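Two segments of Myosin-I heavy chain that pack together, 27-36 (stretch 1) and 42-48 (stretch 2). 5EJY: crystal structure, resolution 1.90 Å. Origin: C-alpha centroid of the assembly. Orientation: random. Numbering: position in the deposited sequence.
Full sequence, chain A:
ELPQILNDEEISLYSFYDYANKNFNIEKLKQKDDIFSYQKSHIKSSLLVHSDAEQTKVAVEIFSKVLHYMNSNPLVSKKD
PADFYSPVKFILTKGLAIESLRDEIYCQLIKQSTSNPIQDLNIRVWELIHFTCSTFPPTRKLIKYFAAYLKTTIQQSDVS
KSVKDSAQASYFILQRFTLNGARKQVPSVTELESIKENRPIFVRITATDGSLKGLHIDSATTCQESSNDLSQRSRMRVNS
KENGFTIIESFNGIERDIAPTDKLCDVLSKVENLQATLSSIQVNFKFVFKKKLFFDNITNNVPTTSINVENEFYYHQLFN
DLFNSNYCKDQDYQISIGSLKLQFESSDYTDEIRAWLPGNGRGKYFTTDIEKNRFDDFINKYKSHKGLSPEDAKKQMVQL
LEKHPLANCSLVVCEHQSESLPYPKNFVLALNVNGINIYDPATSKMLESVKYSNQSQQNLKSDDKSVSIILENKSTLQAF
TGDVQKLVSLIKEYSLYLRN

Stretch 1 (27-36) EKLKQKDDIF
Stretch 2 42-48: HIKSSLL

This is a small contact between two irregular segments, burying 378 Å² in all, held by van der Waals packing around Leu29 with no hydrogen bond crossing between the modelled atoms. Leu29 and Ser45 set the register, their CA atoms 5.6 Å apart; the chains run in roughly opposite senses, Gln31 lying toward the His42 end. At Leu29 the backbone is compact (phi/psi -90/-1), and a weak bond from Lys30 N to Glu27 O, 3.3 Å, closes the turn; Lys30 (-46/124) then leads into the extended Gln31 (-160/178). Leu29's partner Ser45 is extended (-158/-179).

The CA-to-CB bond of Leu29 points sideways, but its mt rotamer carries the branched end inward. Leu29 CD2 lies 3.4 Å from both Ser45 O and Ser46 O; Leu29 CD1 reaches Leu47 CD2 (Leu47 also mt) at 4.1 Å. The methyl covers Ser45 O but cannot donate a conventional hydrogen bond, and this buried oxygen has no partner in the model. Ser45 (chi1 t) points toward stretch 1, its small side chain allowing close approach: Ser45 CB sits 3.7 Å from Lys28 O.

Lys44, mtt as far as modelled, lays its aliphatic chain along the turn, CD 3.8 Å from Lys30 O. Gln31 (chi1 p, chi2 t, chi3 23°) starts toward stretch 2, its NE2 making a weak 3.0 Å bond forward to Asp33 O.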

# COMPACT_ATOMS: atom_id res chain seq x y z
N GLU A 27 31.39 24.82 -20.28
CA GLU A 27 31.37 25.98 -21.16
C GLU A 27 30.13 26.85 -20.94
O GLU A 27 30.24 28.05 -20.71
CB GLU A 27 31.47 25.55 -22.63
N LYS A 28 28.95 26.23 -20.98
CA LYS A 28 27.70 26.97 -20.87
C LYS A 28 27.42 27.48 -19.45
O LYS A 28 26.54 28.33 -19.25
CB LYS A 28 26.53 26.13 -21.38
CG LYS A 28 26.68 25.68 -22.83
CD LYS A 28 25.36 25.23 -23.42
N LEU A 29 28.16 26.97 -18.48
CA LEU A 29 27.97 27.36 -17.09
C LEU A 29 28.83 28.55 -16.68
O LEU A 29 28.77 29.00 -15.54
CB LEU A 29 28.29 26.18 -16.16
CG LEU A 29 27.25 25.07 -16.10
CD1 LEU A 29 27.81 23.87 -15.34
CD2 LEU A 29 25.99 25.60 -15.44
N LYS A 30 29.65 29.05 -17.61
CA LYS A 30 30.63 30.09 -17.27
C LYS A 30 30.02 31.21 -16.42
O LYS A 30 29.04 31.84 -16.82
CB LYS A 30 31.28 30.67 -18.53
CG LYS A 30 32.48 31.58 -18.25
N GLN A 31 30.61 31.45 -15.26
CA GLN A 31 30.06 32.41 -14.31
C GLN A 31 31.10 32.88 -13.31
O GLN A 31 32.24 32.40 -13.31
CB GLN A 31 28.91 31.76 -13.54
CG GLN A 31 29.35 30.50 -12.82
CD GLN A 31 28.33 30.00 -11.83
OE1 GLN A 31 27.14 30.30 -11.95
NE2 GLN A 31 28.78 29.25 -10.83
N LYS A 32 30.70 33.79 -12.43
CA LYS A 32 31.57 34.31 -11.39
C LYS A 32 31.88 33.27 -10.30
O LYS A 32 33.04 32.92 -10.08
CB LYS A 32 30.96 35.57 -10.76
N ASP A 33 30.83 32.78 -9.63
CA ASP A 33 31.01 31.79 -8.57
C ASP A 33 31.60 30.49 -9.12
O ASP A 33 31.58 30.26 -10.33
CB ASP A 33 29.67 31.49 -7.87
CG ASP A 33 28.98 32.75 -7.36
OD1 ASP A 33 29.68 33.65 -6.84
OD2 ASP A 33 27.74 32.84 -7.47
N ASP A 34 32.12 29.65 -8.23
CA ASP A 34 32.59 28.31 -8.61
C ASP A 34 31.38 27.46 -9.03
O ASP A 34 30.33 27.48 -8.39
CB ASP A 34 33.37 27.66 -7.46
CG ASP A 34 33.78 26.21 -7.75
OD1 ASP A 34 33.65 25.76 -8.91
OD2 ASP A 34 34.26 25.53 -6.82
N ILE A 35 31.53 26.74 -10.13
CA ILE A 35 30.43 25.94 -10.65
C ILE A 35 30.29 24.63 -9.88
O ILE A 35 29.23 24.02 -9.86
CB ILE A 35 30.59 25.66 -12.15
CG1 ILE A 35 31.54 24.49 -12.39
CG2 ILE A 35 31.08 26.91 -12.88
N PHE A 36 31.36 24.21 -9.21
CA PHE A 36 31.39 22.90 -8.57
C PHE A 36 30.97 22.89 -7.10
O PHE A 36 30.82 21.84 -6.49
CB PHE A 36 32.76 22.25 -8.75
CG PHE A 36 33.17 22.07 -10.19
CD1 PHE A 36 34.16 22.87 -10.75
CD2 PHE A 36 32.56 21.11 -10.99
CE1 PHE A 36 34.54 22.70 -12.07
CE2 PHE A 36 32.93 20.95 -12.31
CZ PHE A 36 33.91 21.74 -12.86
N HIS A 42 21.38 31.87 -9.22
CA HIS A 42 20.88 30.87 -10.16
C HIS A 42 21.98 30.40 -11.10
O HIS A 42 22.85 31.18 -11.46
CB HIS A 42 19.73 31.44 -11.00
CG HIS A 42 18.49 31.74 -10.20
ND1 HIS A 42 17.24 31.77 -10.77
CD2 HIS A 42 18.32 32.00 -8.89
CE1 HIS A 42 16.34 32.05 -9.84
NE2 HIS A 42 16.98 32.19 -8.69
N ILE A 43 21.94 29.13 -11.48
CA ILE A 43 22.86 28.63 -12.49
C ILE A 43 22.36 29.08 -13.86
O ILE A 43 21.16 29.21 -14.08
CB ILE A 43 23.05 27.09 -12.44
CG1 ILE A 43 21.71 26.36 -12.54
CG2 ILE A 43 23.77 26.68 -11.15
CD1 ILE A 43 21.87 24.85 -12.57
N LYS A 44 23.29 29.33 -14.78
CA LYS A 44 22.93 29.93 -16.06
C LYS A 44 22.60 28.88 -17.12
O LYS A 44 22.14 29.21 -18.21
CB LYS A 44 24.04 30.88 -16.54
CG LYS A 44 24.20 32.10 -15.64
CD LYS A 44 25.45 32.90 -15.96
CE LYS A 44 25.55 34.12 -15.05
N SER A 45 22.83 27.62 -16.77
CA SER A 45 22.44 26.50 -17.61
C SER A 45 22.34 25.27 -16.72
O SER A 45 22.55 25.36 -15.51
CB SER A 45 23.46 26.29 -18.73
OG SER A 45 23.01 25.32 -19.66
N SER A 46 22.02 24.12 -17.30
CA SER A 46 21.98 22.88 -16.53
C SER A 46 23.40 22.51 -16.10
O SER A 46 24.36 22.90 -16.77
CB SER A 46 21.38 21.75 -17.38
OG SER A 46 22.10 21.54 -18.58
N LEU A 47 23.54 21.77 -15.00
CA LEU A 47 24.86 21.26 -14.60
C LEU A 47 25.40 20.20 -15.54
O LEU A 47 26.60 20.18 -15.83
CB LEU A 47 24.84 20.69 -13.17
CG LEU A 47 24.66 21.63 -11.98
CD1 LEU A 47 24.91 20.87 -10.65
CD2 LEU A 47 25.58 22.86 -12.06
N LEU A 48 24.53 19.31 -16.01
CA LEU A 48 24.94 18.27 -16.93
C LEU A 48 24.47 18.62 -18.34
O LEU A 48 23.75 19.59 -18.54
CB LEU A 48 24.41 16.91 -16.48
CG LEU A 48 24.81 16.50 -15.06
CD1 LEU A 48 24.18 15.17 -14.66
CD2 LEU A 48 26.36 16.43 -14.94